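Local coordinates for protein Cas13d (uncultured Ruminococcus sp, PDB 6IV9) that binds a CRISPR RNA and, through two HEPN domains, takes part in maturing that RNA and in cleaving target RNA, at residues A[380-383]-A[384-387]; A[407-410]-A[411-415]; A[425-428]-A[429-433]; A[448-451]-A[452-456]. The protein carries 2 engineered substitutions. One frame throughout, in Å; residues are numbered along the deposited sequence.

Contact 1: A[380-383]-A[384-387]; sequences REKM and LEEY
Arg380 and Leu384, one helical turn apart, meet through their aliphatic parts: Arg380 CD lies 4.1 Å from Leu384 CD1 as the two side chains pass at a slant. The arginine chain leaves with CG anti to the backbone N (chi1 173°) and then bends at chi2 and chi3, which carries its head away from Leu384 to a salt bridge with Asp408 and a cation-pi contact with Tyr404. Its carbonyl O takes the N-H of Leu384, with Leu384 CG resting 3.5 Å from the same Arg380 O. At Glu381 the pattern recurs: the carbonyl O accepts Glu385 N, and Glu385 CG folds back to 3.2 Å from Glu381 O. The two carboxylates stay apart, Glu381 OE2 being 5.3 Å from Glu385 OE1, a spacing at which their like charges probably disfavour each other mildly. These i to i+4 bonds belong to the last turns of helix 376-386, whose buried side faces helices 400-418 and 436-464. Lys382 O receives Glu386 N at 3.2 Å in an almost straight bond (N-H...O 175°). The lysine amine has an opposite charge nearby, but Lys382 NZ is 4.4 Å from Glu385 OE2, too long for a salt bridge, and its pairing with Glu440 is weak as well. Met383 O closes the series by accepting Tyr387 N at 2.9 Å, just where Tyr387 departs from helical geometry. The tyrosine ring swings back beside that carbonyl, with Tyr387 CD2 3.5 Å from Met383 O, while Glu386 CB sits over the centre of one ring face.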
loop_
_atom_site.group_PDB
_atom_site.type_symbol
_atom_site.label_atom_id
_atom_site.label_comp_id
_atom_site.label_asym_id
_atom_site.label_seq_id
_atom_site.Cartn_x
_atom_site.Cartn_y
_atom_site.Cartn_z
ATOM N N ARG A 380 -2.007 -12.211 21.841
ATOM C CA ARG A 380 -1.032 -11.731 22.845
ATOM C C ARG A 380 -1.539 -10.421 23.449
ATOM O O ARG A 380 -1.452 -10.265 24.650
ATOM C CB ARG A 380 0.344 -11.552 22.207
ATOM C CG ARG A 380 1.364 -10.900 23.119
ATOM C CD ARG A 380 1.611 -9.466 22.744
ATOM N NE ARG A 380 2.212 -9.418 21.430
ATOM C CZ ARG A 380 2.283 -8.340 20.681
ATOM N NH1 ARG A 380 1.749 -7.215 21.106
ATOM N NH2 ARG A 380 2.895 -8.387 19.517
ATOM N N GLU A 381 -2.069 -9.527 22.624
ATOM C CA GLU A 381 -2.577 -8.237 23.143
ATOM C C GLU A 381 -3.727 -8.480 24.128
ATOM O O GLU A 381 -3.773 -7.805 25.118
ATOM C CB GLU A 381 -3.029 -7.342 21.997
ATOM C CG GLU A 381 -1.897 -6.644 21.288
ATOM C CD GLU A 381 -2.343 -5.870 20.059
ATOM O OE1 GLU A 381 -1.601 -4.994 19.628
ATOM O OE2 GLU A 381 -3.434 -6.152 19.539
ATOM N N LYS A 382 -4.642 -9.386 23.819
ATOM C CA LYS A 382 -5.757 -9.680 24.742
ATOM C C LYS A 382 -5.210 -10.291 26.035
ATOM O O LYS A 382 -5.734 -9.972 27.083
ATOM C CB LYS A 382 -6.804 -10.565 24.072
ATOM C CG LYS A 382 -7.464 -9.958 22.842
ATOM C CD LYS A 382 -8.971 -9.892 22.923
ATOM C CE LYS A 382 -9.601 -8.880 21.990
ATOM N NZ LYS A 382 -10.494 -7.939 22.698
ATOM N N MET A 383 -4.207 -11.156 25.939
ATOM C CA MET A 383 -3.645 -11.791 27.152
ATOM C C MET A 383 -3.061 -10.705 28.048
ATOM O O MET A 383 -3.285 -10.752 29.241
ATOM C CB MET A 383 -2.536 -12.787 26.803
ATOM C CG MET A 383 -3.026 -14.077 26.219
ATOM S SD MET A 383 -1.753 -15.007 25.377
ATOM C CE MET A 383 -0.999 -15.884 26.738
ATOM N N LEU A 384 -2.305 -9.789 27.475
ATOM C CA LEU A 384 -1.694 -8.700 28.262
ATOM C C LEU A 384 -2.743 -7.741 28.815
ATOM O O LEU A 384 -2.512 -7.201 29.875
ATOM C CB LEU A 384 -0.639 -7.985 27.425
ATOM C CG LEU A 384 0.566 -8.847 27.089
ATOM C CD1 LEU A 384 1.693 -8.007 26.545
ATOM C CD2 LEU A 384 1.013 -9.625 28.299
ATOM N N GLU A 385 -3.797 -7.462 28.062
ATOM C CA GLU A 385 -4.812 -6.504 28.551
ATOM C C GLU A 385 -5.534 -7.023 29.791
ATOM O O GLU A 385 -5.713 -6.267 30.717
ATOM C CB GLU A 385 -5.910 -6.321 27.516
ATOM C CG GLU A 385 -5.515 -5.450 26.360
ATOM C CD GLU A 385 -6.482 -5.557 25.196
ATOM O OE1 GLU A 385 -6.057 -5.283 24.060
ATOM O OE2 GLU A 385 -7.658 -5.919 25.434
ATOM N N GLU A 386 -6.076 -8.223 29.700
ATOM C CA GLU A 386 -6.812 -8.849 30.817
ATOM C C GLU A 386 -5.930 -9.374 31.950
ATOM O O GLU A 386 -6.350 -9.260 33.089
ATOM C CB GLU A 386 -7.671 -9.992 30.294
ATOM C CG GLU A 386 -8.835 -9.509 29.470
ATOM C CD GLU A 386 -9.529 -8.267 29.993
ATOM O OE1 GLU A 386 -9.513 -7.237 29.283
ATOM O OE2 GLU A 386 -10.089 -8.336 31.093
ATOM N N TYR A 387 -4.822 -10.037 31.638
ATOM C CA TYR A 387 -4.093 -10.713 32.732
ATOM C C TYR A 387 -2.648 -10.272 32.929
ATOM O O TYR A 387 -2.158 -10.482 34.021
ATOM C CB TYR A 387 -4.099 -12.215 32.478
ATOM C CG TYR A 387 -5.411 -12.740 31.967
ATOM C CD1 TYR A 387 -6.460 -12.977 32.830
ATOM C CD2 TYR A 387 -5.603 -13.002 30.625
ATOM C CE1 TYR A 387 -7.671 -13.450 32.372
ATOM C CE2 TYR A 387 -6.806 -13.482 30.149
ATOM C CZ TYR A 387 -7.842 -13.712 31.029
ATOM O OH TYR A 387 -9.037 -14.189 30.596
#

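Contact 2: A[407-410]-A[411-415]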
loop_
_atom_site.group_PDB
_atom_site.type_symbol
_atom_site.label_atom_id
_atom_site.label_comp_id
_atom_site.label_asym_id
_atom_site.label_seq_id
_atom_site.Cartn_x
_atom_site.Cartn_y
_atom_site.Cartn_z
ATOM N N MET A 407 7.048 -13.750 23.334
ATOM C CA MET A 407 5.659 -14.149 23.648
ATOM C C MET A 407 4.954 -14.645 22.384
ATOM O O MET A 407 4.358 -15.693 22.428
ATOM C CB MET A 407 4.892 -12.965 24.237
ATOM C CG MET A 407 5.411 -12.516 25.583
ATOM S SD MET A 407 4.607 -11.038 26.210
ATOM C CE MET A 407 5.149 -11.045 27.914
ATOM N N ASP A 408 5.086 -13.914 21.284
ATOM C CA ASP A 408 4.460 -14.280 19.993
ATOM C C ASP A 408 5.019 -15.630 19.526
ATOM O O ASP A 408 4.266 -16.430 19.028
ATOM C CB ASP A 408 4.674 -13.176 18.957
ATOM C CG ASP A 408 3.862 -11.917 19.214
ATOM O OD1 ASP A 408 3.118 -11.891 20.180
ATOM O OD2 ASP A 408 3.967 -10.992 18.432
ATOM N N PHE A 409 6.312 -15.854 19.718
ATOM C CA PHE A 409 6.939 -17.120 19.278
ATOM C C PHE A 409 6.334 -18.319 20.012
ATOM O O PHE A 409 6.098 -19.313 19.376
ATOM C CB PHE A 409 8.449 -17.082 19.461
ATOM C CG PHE A 409 9.120 -18.301 18.897
ATOM C CD1 PHE A 409 9.273 -18.460 17.534
ATOM C CD2 PHE A 409 9.556 -19.314 19.726
ATOM C CE1 PHE A 409 9.890 -19.582 17.013
ATOM C CE2 PHE A 409 10.159 -20.442 19.203
ATOM C CZ PHE A 409 10.326 -20.570 17.852
ATOM N N LEU A 410 6.109 -18.200 21.313
ATOM C CA LEU A 410 5.512 -19.318 22.077
ATOM C C LEU A 410 4.115 -19.605 21.528
ATOM O O LEU A 410 3.790 -20.746 21.342
ATOM C CB LEU A 410 5.395 -18.891 23.534
ATOM C CG LEU A 410 6.695 -18.795 24.318
ATOM C CD1 LEU A 410 6.396 -18.455 25.759
ATOM C CD2 LEU A 410 7.475 -20.088 24.227
ATOM N N LEU A 411 3.329 -18.563 21.293
ATOM C CA LEU A 411 1.961 -18.740 20.746
ATOM C C LEU A 411 2.039 -19.352 19.347
ATOM O O LEU A 411 1.250 -20.202 19.042
ATOM C CB LEU A 411 1.292 -17.372 20.683
ATOM C CG LEU A 411 1.084 -16.681 22.025
ATOM C CD1 LEU A 411 0.226 -15.451 21.853
ATOM C CD2 LEU A 411 0.460 -17.634 23.019
ATOM N N PHE A 412 2.981 -18.892 18.540
ATOM C CA PHE A 412 3.115 -19.402 17.158
ATOM C C PHE A 412 3.401 -20.904 17.182
ATOM O O PHE A 412 2.736 -21.653 16.515
ATOM C CB PHE A 412 4.301 -18.700 16.507
ATOM C CG PHE A 412 4.861 -19.355 15.273
ATOM C CD1 PHE A 412 4.045 -19.715 14.220
ATOM C CD2 PHE A 412 6.216 -19.573 15.150
ATOM C CE1 PHE A 412 4.571 -20.305 13.089
ATOM C CE2 PHE A 412 6.738 -20.157 14.015
ATOM C CZ PHE A 412 5.914 -20.524 12.991
ATOM N N CYS A 413 4.352 -21.321 18.000
ATOM C CA CYS A 413 4.717 -22.755 18.099
ATOM C C CYS A 413 3.528 -23.571 18.614
ATOM O O CYS A 413 3.320 -24.670 18.161
ATOM C CB CYS A 413 5.949 -22.917 18.973
ATOM S SG CYS A 413 7.445 -22.320 18.157
ATOM N N ASN A 414 2.752 -22.991 19.504
ATOM C CA ASN A 414 1.592 -23.694 20.084
ATOM C C ASN A 414 0.610 -24.075 18.983
ATOM O O ASN A 414 0.138 -25.189 19.002
ATOM C CB ASN A 414 0.846 -22.773 21.033
ATOM C CG ASN A 414 -0.346 -23.449 21.655
ATOM O OD1 ASN A 414 -0.189 -24.352 22.452
ATOM N ND2 ASN A 414 -1.531 -23.024 21.283
ATOM N N TYR A 415 0.329 -23.158 18.063
ATOM C CA TYR A 415 -0.667 -23.427 17.002
ATOM C C TYR A 415 -0.062 -24.049 15.744
ATOM O O TYR A 415 -0.791 -24.659 14.992
ATOM C CB TYR A 415 -1.363 -22.119 16.659
ATOM C CG TYR A 415 -2.269 -21.611 17.741
ATOM C CD1 TYR A 415 -3.454 -22.252 18.021
ATOM C CD2 TYR A 415 -1.949 -20.491 18.471
ATOM C CE1 TYR A 415 -4.303 -21.790 19.001
ATOM C CE2 TYR A 415 -2.789 -20.008 19.448
ATOM C CZ TYR A 415 -3.968 -20.667 19.714
ATOM O OH TYR A 415 -4.807 -20.207 20.659
#
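Cys413 hangs its sulfur over the face of the Phe409 ring, a sulfur-aromatic contact that joins residues four apart, one turn along helix 400-418. Cys413 SG is 3.7 Å from the Phe409 ring centroid and 25° off the ring normal, displaced toward the rim, where Phe409 CZ comes closest to SG at 3.4 Å. Both first torsions serve the meeting: a chi1 of -174° stands the Phe409 ring outward, with its end leaning toward the later turn, while the cysteine sulfur stays beside its backbone N and reaches back. Phe412 approaches Phe409 differently. Seen from the Phe412 ring, Phe409 CD1 lies at the edge, near the plane, 4.0 Å from Phe412 CD2; the two side chains are skewed rather than stacked. Phe409 also meets Phe363 and Tyr360 edge-to-face, so several aromatic residues surround it. On another side of the helix Leu411 CG rests 3.4 Å from Met407 O, the carbonyl that accepts Leu411 N. Further on, Asn414 ND2 is 3.5 Å above the ring plane of Tyr415, over its centre. Four i to i+4 backbone bonds, running from Leu411 N to Met407 O through Asn414 N to Leu410 O, hold the spacing. The chemistry is thus a polarisable sulfur set against a pi face among buried apolar neighbours, with Asn414 OD1 satisfied by a probable hydrogen bond to Lys453 of helix 436-464.

Contact 3: A[425-428]-A[429-433]; sequences ALVR and KLRFS. With nucleotides of chain B.
Arg428 lays its aliphatic chain along Phe432 in a CH-pi contact: Arg428 CG is 3.9 Å from the Phe432 ring centroid, over the face and offset toward the rim. The side chains run side by side, with guanidinium and ring planes 32° apart. A second, purely apolar pair is Leu426 CG with Leu430 CD1 at 4.1 Å, and Leu430 continues into Ile442 and Tyr443 of helix 436-464. Among the hydrogen bonds, four i to i+4 backbone links build the turn, the one from Arg431 N to Val427 O being the shortest at 2.8 Å. At the helix end Leu430 O is gripped twice, by Ser433 N and by Ser433 OG, the latter at 2.6 Å. Contacts with RNA gather on Arg431, whose chain runs extended from CG to NE past the sugar of U31 of chain B. Arg431 NH2 donates to N3 of C30 of chain B at 3.2 Å (158°), and Arg431 NE makes a weak, bent bond to O2 of the same base at 2.7 Å. Arg431 NH1 bonds to Gly76 O, which helps fix the guanidinium's rotation. The result is an RNA-binding surface in which a helix C-terminus presents arginine to a base edge, consistent with a role in holding the CRISPR RNA.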
loop_
_atom_site.group_PDB
_atom_site.type_symbol
_atom_site.label_atom_id
_atom_site.label_comp_id
_atom_site.label_asym_id
_atom_site.label_seq_id
_atom_site.Cartn_x
_atom_site.Cartn_y
_atom_site.Cartn_z
ATOM N N ALA A 425 -9.750 -25.036 15.011
ATOM C CA ALA A 425 -10.999 -24.744 15.742
ATOM C C ALA A 425 -11.191 -23.235 15.858
ATOM O O ALA A 425 -12.300 -22.786 15.758
ATOM C CB ALA A 425 -10.966 -25.389 17.097
ATOM N N LEU A 426 -10.115 -22.511 16.128
ATOM C CA LEU A 426 -10.190 -21.040 16.268
ATOM C C LEU A 426 -10.619 -20.402 14.940
ATOM O O LEU A 426 -11.481 -19.555 14.952
ATOM C CB LEU A 426 -8.821 -20.551 16.714
ATOM C CG LEU A 426 -8.730 -19.064 16.981
ATOM C CD1 LEU A 426 -9.870 -18.615 17.850
ATOM C CD2 LEU A 426 -7.403 -18.722 17.605
ATOM N N VAL A 427 -10.053 -20.857 13.834
ATOM C CA VAL A 427 -10.429 -20.308 12.505
ATOM C C VAL A 427 -11.912 -20.581 12.262
ATOM O O VAL A 427 -12.597 -19.687 11.857
ATOM C CB VAL A 427 -9.566 -20.921 11.393
ATOM C CG1 VAL A 427 -10.087 -20.559 10.021
ATOM C CG2 VAL A 427 -8.114 -20.519 11.537
ATOM N N ARG A 428 -12.379 -21.778 12.577
ATOM C CA ARG A 428 -13.804 -22.080 12.339
ATOM C C ARG A 428 -14.670 -21.120 13.153
ATOM O O ARG A 428 -15.594 -20.596 12.608
ATOM C CB ARG A 428 -14.079 -23.539 12.696
ATOM C CG ARG A 428 -15.505 -23.987 12.449
ATOM C CD ARG A 428 -15.643 -25.483 12.602
ATOM N NE ARG A 428 -15.178 -26.169 11.420
ATOM C CZ ARG A 428 -14.686 -27.394 11.403
ATOM N NH1 ARG A 428 -14.944 -28.233 12.390
ATOM N NH2 ARG A 428 -13.945 -27.781 10.389
ATOM N N LYS A 429 -14.338 -20.881 14.414
ATOM C CA LYS A 429 -15.175 -19.975 15.231
ATOM C C LYS A 429 -15.162 -18.570 14.634
ATOM O O LYS A 429 -16.190 -17.958 14.622
ATOM C CB LYS A 429 -14.675 -19.896 16.672
ATOM C CG LYS A 429 -14.947 -21.120 17.524
ATOM C CD LYS A 429 -14.371 -20.980 18.891
ATOM C CE LYS A 429 -14.520 -22.228 19.722
ATOM N NZ LYS A 429 -13.230 -22.941 19.847
ATOM N N LEU A 430 -14.000 -18.091 14.206
ATOM C CA LEU A 430 -13.891 -16.740 13.607
ATOM C C LEU A 430 -14.698 -16.687 12.309
ATOM O O LEU A 430 -15.374 -15.720 12.086
ATOM C CB LEU A 430 -12.415 -16.429 13.384
ATOM C CG LEU A 430 -11.618 -16.285 14.676
ATOM C CD1 LEU A 430 -10.136 -16.216 14.413
ATOM C CD2 LEU A 430 -12.083 -15.093 15.475
ATOM N N ARG A 431 -14.615 -17.726 11.496
ATOM C CA ARG A 431 -15.391 -17.751 10.235
ATOM C C ARG A 431 -16.891 -17.728 10.547
ATOM O O ARG A 431 -17.621 -17.086 9.832
ATOM C CB ARG A 431 -14.998 -18.957 9.380
ATOM C CG ARG A 431 -13.657 -18.798 8.688
ATOM C CD ARG A 431 -13.330 -19.876 7.680
ATOM N NE ARG A 431 -12.333 -19.441 6.725
ATOM C CZ ARG A 431 -11.452 -20.219 6.121
ATOM N NH1 ARG A 431 -11.264 -21.460 6.504
ATOM N NH2 ARG A 431 -10.746 -19.747 5.125
ATOM N N PHE A 432 -17.307 -18.463 11.576
ATOM C CA PHE A 432 -18.724 -18.550 12.007
ATOM C C PHE A 432 -19.220 -17.232 12.602
ATOM O O PHE A 432 -20.396 -16.998 12.586
ATOM C CB PHE A 432 -18.918 -19.696 12.993
ATOM C CG PHE A 432 -18.902 -21.054 12.350
ATOM C CD1 PHE A 432 -18.774 -21.185 10.982
ATOM C CD2 PHE A 432 -19.028 -22.196 13.115
ATOM C CE1 PHE A 432 -18.769 -22.432 10.393
ATOM C CE2 PHE A 432 -19.028 -23.442 12.518
ATOM C CZ PHE A 432 -18.890 -23.556 11.164
ATOM N N SER A 433 -18.318 -16.417 13.129
ATOM C CA SER A 433 -18.742 -15.171 13.809
ATOM C C SER A 433 -19.484 -14.245 12.841
ATOM O O SER A 433 -19.100 -14.162 11.701
ATOM C CB SER A 433 -17.597 -14.499 14.494
ATOM O OG SER A 433 -16.685 -13.981 13.567
ATOM P P U B 31 -14.106 -12.051 8.073
ATOM O OP1 U B 31 -14.805 -11.610 9.274
ATOM O OP2 U B 31 -13.264 -11.213 7.178
ATOM O "O5'" U B 31 -13.037 -13.138 8.498
ATOM C "C5'" U B 31 -13.433 -14.160 9.448
ATOM C "C4'" U B 31 -12.302 -15.141 9.555
ATOM O "O4'" U B 31 -12.161 -15.840 8.308
ATOM C "C3'" U B 31 -10.890 -14.594 9.785
ATOM O "O3'" U B 31 -10.698 -14.169 11.141
ATOM C "C2'" U B 31 -10.040 -15.790 9.391
ATOM O "O2'" U B 31 -10.031 -16.769 10.396
ATOM C "C1'" U B 31 -10.822 -16.309 8.188
ATOM N N1 U B 31 -10.267 -15.729 6.975
ATOM C C2 U B 31 -9.151 -16.327 6.458
ATOM O O2 U B 31 -8.615 -17.286 6.990
ATOM N N3 U B 31 -8.679 -15.749 5.318
ATOM C C4 U B 31 -9.202 -14.649 4.662
ATOM O O4 U B 31 -8.640 -14.211 3.660
ATOM C C5 U B 31 -10.356 -14.095 5.269
ATOM C C6 U B 31 -10.833 -14.635 6.380
ATOM P P C B 30 -15.095 -10.040 3.288
ATOM O OP1 C B 30 -15.669 -9.163 4.274
ATOM O OP2 C B 30 -13.679 -9.940 2.891
ATOM O "O5'" C B 30 -15.198 -11.556 3.749
ATOM C "C5'" C B 30 -16.388 -12.049 4.377
ATOM C "C4'" C B 30 -16.089 -13.358 5.061
ATOM O "O4'" C B 30 -15.698 -14.370 4.099
ATOM C "C3'" C B 30 -14.972 -13.412 6.080
ATOM O "O3'" C B 30 -15.357 -12.788 7.290
ATOM C "C2'" C B 30 -14.806 -14.928 6.227
ATOM O "O2'" C B 30 -15.786 -15.508 7.080
ATOM C "C1'" C B 30 -14.987 -15.378 4.779
ATOM N N1 C B 30 -13.723 -15.623 4.077
ATOM C C2 C B 30 -13.038 -16.766 4.457
ATOM O O2 C B 30 -13.539 -17.489 5.332
ATOM N N3 C B 30 -11.857 -17.055 3.867
ATOM C C4 C B 30 -11.402 -16.290 2.873
ATOM N N4 C B 30 -10.300 -16.682 2.255
ATOM C C5 C B 30 -12.109 -15.131 2.430
ATOM C C6 C B 30 -13.296 -14.884 3.009
#

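Contact 4: A[448-451]-A[452-456]; sequences AKLW and GKFRN
Trp451 and Arg455 pack one turn apart on helix 436-464, which is bundled with helices 376-386 and 400-418; Tyr387 stacks on the same indole. For Arg455, chi1 160° swings CG away from the backbone N and turns the chain across the indole. Its CB lies over the face of the five-membered ring, 3.9 Å from that Trp451 ring centroid and 16° off the normal, a CH-pi contact, and is also 3.1 Å from Trp451 O. Arg455 CG touches Trp451 CZ2 and CE2, both at 3.9 Å, and CD comes 3.8 Å from Trp451 NE1. The chain then bends at chi3, and the guanidinium stands steeply to the indole, the planes 72° apart. Trp451 NE1 is only 3.0 Å from Arg455 CZ, and its N-H has no acceptor among the guanidinium nitrogens, all donors themselves, so the placing of this exposed tip is doubtful. On the bundle side, Leu450 and Phe454 run alongside each other, Leu450 CD2 reaching Phe454 CE2 at 4.0 Å, and Phe454 continues onto Leu410 and Leu411. The bonds given by the N-H of Gly452, Lys453 and Arg455 are weak; Phe454 N reaches Leu450 O at 2.8 Å, nearly along the C=O axis.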
loop_
_atom_site.group_PDB
_atom_site.type_symbol
_atom_site.label_atom_id
_atom_site.label_comp_id
_atom_site.label_asym_id
_atom_site.label_seq_id
_atom_site.Cartn_x
_atom_site.Cartn_y
_atom_site.Cartn_z
ATOM N N ALA A 448 -7.922 -16.312 27.329
ATOM C CA ALA A 448 -8.119 -16.856 28.686
ATOM C C ALA A 448 -7.524 -18.260 28.762
ATOM O O ALA A 448 -6.842 -18.537 29.725
ATOM C CB ALA A 448 -9.584 -16.882 28.984
ATOM N N LYS A 449 -7.796 -19.113 27.781
ATOM C CA LYS A 449 -7.205 -20.472 27.797
ATOM C C LYS A 449 -5.686 -20.366 27.664
ATOM O O LYS A 449 -4.980 -21.133 28.309
ATOM C CB LYS A 449 -7.780 -21.335 26.675
ATOM C CG LYS A 449 -9.294 -21.443 26.650
ATOM C CD LYS A 449 -9.800 -22.361 25.577
ATOM C CE LYS A 449 -11.103 -21.913 24.960
ATOM N NZ LYS A 449 -11.923 -23.061 24.512
ATOM N N LEU A 450 -5.217 -19.452 26.820
ATOM C CA LEU A 450 -3.764 -19.289 26.592
ATOM C C LEU A 450 -3.070 -18.832 27.874
ATOM O O LEU A 450 -1.982 -19.272 28.113
ATOM C CB LEU A 450 -3.534 -18.328 25.427
ATOM C CG LEU A 450 -3.844 -18.908 24.049
ATOM C CD1 LEU A 450 -3.737 -17.849 22.977
ATOM C CD2 LEU A 450 -2.933 -20.071 23.733
ATOM N N TRP A 451 -3.699 -17.968 28.651
ATOM C CA TRP A 451 -3.067 -17.478 29.897
ATOM C C TRP A 451 -2.824 -18.625 30.873
ATOM O O TRP A 451 -1.760 -18.669 31.445
ATOM C CB TRP A 451 -3.924 -16.414 30.553
ATOM C CG TRP A 451 -3.212 -15.774 31.695
ATOM C CD1 TRP A 451 -3.536 -15.852 33.009
ATOM C CD2 TRP A 451 -2.048 -14.943 31.619
ATOM N NE1 TRP A 451 -2.661 -15.121 33.752
ATOM C CE2 TRP A 451 -1.737 -14.554 32.930
ATOM C CE3 TRP A 451 -1.241 -14.491 30.575
ATOM C CZ2 TRP A 451 -0.656 -13.734 33.226
ATOM C CZ3 TRP A 451 -0.174 -13.682 30.868
ATOM C CH2 TRP A 451 0.116 -13.313 32.174
ATOM N N GLY A 452 -3.775 -19.532 31.019
ATOM C CA GLY A 452 -3.565 -20.647 31.952
ATOM C C GLY A 452 -2.380 -21.464 31.506
ATOM O O GLY A 452 -1.638 -21.957 32.340
ATOM N N LYS A 453 -2.273 -21.678 30.206
ATOM C CA LYS A 453 -1.155 -22.451 29.628
ATOM C C LYS A 453 0.200 -21.726 29.663
ATOM O O LYS A 453 1.188 -22.393 29.918
ATOM C CB LYS A 453 -1.545 -22.848 28.211
ATOM C CG LYS A 453 -0.554 -23.721 27.480
ATOM C CD LYS A 453 -0.962 -23.902 26.057
ATOM C CE LYS A 453 -1.328 -25.311 25.685
ATOM N NZ LYS A 453 -2.291 -25.305 24.566
ATOM N N PHE A 454 0.244 -20.429 29.370
ATOM C CA PHE A 454 1.547 -19.729 29.214
ATOM C C PHE A 454 1.858 -18.696 30.295
ATOM O O PHE A 454 2.887 -18.051 30.152
ATOM C CB PHE A 454 1.603 -19.040 27.852
ATOM C CG PHE A 454 1.691 -20.005 26.707
ATOM C CD1 PHE A 454 2.883 -20.622 26.402
ATOM C CD2 PHE A 454 0.577 -20.325 25.967
ATOM C CE1 PHE A 454 2.964 -21.524 25.362
ATOM C CE2 PHE A 454 0.658 -21.226 24.928
ATOM C CZ PHE A 454 1.851 -21.817 24.625
ATOM N N ARG A 455 1.063 -18.612 31.351
ATOM C CA ARG A 455 1.296 -17.551 32.355
ATOM C C ARG A 455 2.712 -17.667 32.914
ATOM O O ARG A 455 3.390 -16.670 32.932
ATOM C CB ARG A 455 0.294 -17.727 33.497
ATOM C CG ARG A 455 0.680 -17.046 34.801
ATOM C CD ARG A 455 -0.346 -17.264 35.897
ATOM N NE ARG A 455 -0.808 -16.017 36.487
ATOM C CZ ARG A 455 -2.086 -15.664 36.668
ATOM N NH1 ARG A 455 -3.056 -16.555 36.563
ATOM N NH2 ARG A 455 -2.390 -14.416 36.960
ATOM N N ASN A 456 3.135 -18.860 33.310
ATOM C CA ASN A 456 4.486 -19.015 33.902
ATOM C C ASN A 456 5.555 -18.680 32.863
ATOM O O ASN A 456 6.546 -18.066 33.223
ATOM C CB ASN A 456 4.672 -20.391 34.533
ATOM C CG ASN A 456 3.633 -20.692 35.588
ATOM O OD1 ASN A 456 3.146 -19.801 36.267
ATOM N ND2 ASN A 456 3.290 -21.953 35.730
#

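The four contacts come in series along the chain, one each on helices 376-386, 400-418, 420-432 and 436-464, all on the same side of the chain's centre. Contacts 1, 2 and 4 form a close cluster, their centres 10 to 14 Å apart, and each touches the other two through side chains such as Met383 on Leu411, Met383 on Leu450 and Tyr415 on Leu450. The centre of contact 3 lies 19 to 20 Å from theirs, and it touches contact 2 loosely through Leu426 and Tyr415. It alone of the four meets the RNA directly; contact 4 lies about 13 Å from the RNA at the nearest atom. Helix 420-432 thus carries the RNA contact, while the other three helices pack on one another beside it.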